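Local coordinates for protein hemoglobin subunit beta (Mustelus griseus, PDB 1GCV) that carries oxygen on its heme from the gills to the peripheral tissues, as the beta subunit of an alpha2-beta2 hemoglobin tetramer, at residues 23-26 with 27-31. Sequence-based numbering, arbitrary orientation.
Sequences VVTQ and ALDRM
Val24 and Leu28 meet one turn apart on helix 20-34, the B helix of the globin fold. Four successive i to i+4 backbone hydrogen bonds join residues 23-26 to 27-30. Ala27 N binds Val23 O at 3.0 Å, the most bent of the four (N-H...O 137°). Leu28 N binds Val24 O at 3.0 Å. Asp29 N reaches Thr25 O at 3.2 Å and is the straightest (166°). Arg30 N binds Gln26 O at 2.9 Å.

The apolar contact is light. Val24 CG1 lies 4.3 Å from Leu28 CD1, branch to branch along one side of the helix. Leu28 CG sits beside its own backbone N (chi1 -88°). This turns the side chain back toward the preceding turn, where CG rests 3.6 Å from Val24 O. Ala27 CB packs against the carbonyl oxygens of Val23 and Val24.

The polar side chains bond mainly outside this turn. Asp29 OD2 passes 4.3 Å from the methyl CG2 of Thr25, while Asp29 OD1 is hydrogen-bonded to Ser50 OG and Thr25 OG1 to Lys21 O, one turn earlier. The Arg30 chain bends at chi3; its NE forms a salt bridge with Glu103 OE1, whose OE2 takes a hydrogen bond from Gln26 NE2, and its NH1 and NH2 hydrogen-bond His121 ND1 and Phe116 O of a neighbouring hemoglobin chain, which fixes the guanidinium at a subunit interface.

The helix packs against two others. Val24, Thr25 and Leu28 face helix 50-66, where Leu28 touches His53, the distal histidine of the heme site; the Leu28 side chain lies about 6 Å from the heme. Val23, Ala27, Arg30 and Met31 pack on helix 93-108.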
loop_
_atom_site.group_PDB
_atom_site.type_symbol
_atom_site.label_atom_id
_atom_site.label_comp_id
_atom_site.label_asym_id
_atom_site.label_seq_id
_atom_site.Cartn_x
_atom_site.Cartn_y
_atom_site.Cartn_z
ATOM N N VAL B 23 0.977 15.719 22.245
ATOM C CA VAL B 23 0.616 14.518 21.513
ATOM C C VAL B 23 1.441 14.435 20.234
ATOM O O VAL B 23 2.030 13.395 19.930
ATOM C CB VAL B 23 -0.882 14.511 21.153
ATOM C CG1 VAL B 23 -1.183 13.369 20.194
ATOM C CG2 VAL B 23 -1.717 14.367 22.414
ATOM N N VAL B 24 1.498 15.536 19.493
ATOM C CA VAL B 24 2.256 15.554 18.251
ATOM C C VAL B 24 3.763 15.444 18.491
ATOM O O VAL B 24 4.476 14.864 17.674
ATOM C CB VAL B 24 1.931 16.818 17.416
ATOM C CG1 VAL B 24 2.851 16.907 16.205
ATOM C CG2 VAL B 24 0.472 16.763 16.946
ATOM N N THR B 25 4.248 15.976 19.611
ATOM C CA THR B 25 5.677 15.901 19.927
ATOM C C THR B 25 6.067 14.444 20.105
ATOM O O THR B 25 7.088 13.993 19.585
ATOM C CB THR B 25 6.027 16.643 21.241
ATOM O OG1 THR B 25 5.810 18.049 21.073
ATOM C CG2 THR B 25 7.484 16.404 21.614
ATOM N N GLN B 26 5.245 13.715 20.848
ATOM C CA GLN B 26 5.494 12.306 21.101
ATOM C C GLN B 26 5.280 11.465 19.844
ATOM O O GLN B 26 5.910 10.420 19.671
ATOM C CB GLN B 26 4.594 11.821 22.234
ATOM C CG GLN B 26 5.116 12.227 23.611
ATOM C CD GLN B 26 4.031 12.284 24.665
ATOM O OE1 GLN B 26 4.068 13.121 25.564
ATOM N NE2 GLN B 26 3.056 11.391 24.561
ATOM N N ALA B 27 4.402 11.932 18.961
ATOM C CA ALA B 27 4.115 11.217 17.724
ATOM C C ALA B 27 5.304 11.311 16.785
ATOM O O ALA B 27 5.612 10.356 16.071
ATOM C CB ALA B 27 2.868 11.793 17.055
ATOM N N LEU B 28 5.969 12.464 16.789
ATOM C CA LEU B 28 7.138 12.673 15.943
ATOM C C LEU B 28 8.271 11.771 16.419
ATOM O O LEU B 28 8.916 11.096 15.620
ATOM C CB LEU B 28 7.576 14.140 15.993
ATOM C CG LEU B 28 6.886 15.043 14.970
ATOM C CD1 LEU B 28 7.074 16.487 15.366
ATOM C CD2 LEU B 28 7.452 14.793 13.581
ATOM N N ASP B 29 8.506 11.762 17.726
ATOM C CA ASP B 29 9.554 10.934 18.311
ATOM C C ASP B 29 9.266 9.447 18.061
ATOM O O ASP B 29 10.179 8.658 17.803
ATOM C CB ASP B 29 9.660 11.203 19.817
ATOM C CG ASP B 29 10.364 12.521 20.133
ATOM O OD1 ASP B 29 11.175 13.005 19.308
ATOM O OD2 ASP B 29 10.105 13.078 21.220
ATOM N N ARG B 30 7.993 9.069 18.147
ATOM C CA ARG B 30 7.594 7.688 17.908
ATOM C C ARG B 30 7.931 7.353 16.462
ATOM O O ARG B 30 8.489 6.299 16.171
ATOM C CB ARG B 30 6.088 7.526 18.135
ATOM C CG ARG B 30 5.577 6.110 17.947
ATOM C CD ARG B 30 4.122 5.992 18.374
ATOM N NE ARG B 30 3.948 6.268 19.796
ATOM C CZ ARG B 30 4.054 5.354 20.754
ATOM N NH1 ARG B 30 4.332 4.096 20.447
ATOM N NH2 ARG B 30 3.888 5.702 22.022
ATOM N N MET B 31 7.599 8.273 15.561
ATOM C CA MET B 31 7.845 8.095 14.137
ATOM C C MET B 31 9.321 7.898 13.798
ATOM O O MET B 31 9.660 7.054 12.966
ATOM C CB MET B 31 7.297 9.290 13.351
ATOM C CG MET B 31 7.425 9.142 11.845
ATOM S SD MET B 31 6.930 10.618 10.946
ATOM C CE MET B 31 8.263 11.716 11.353
#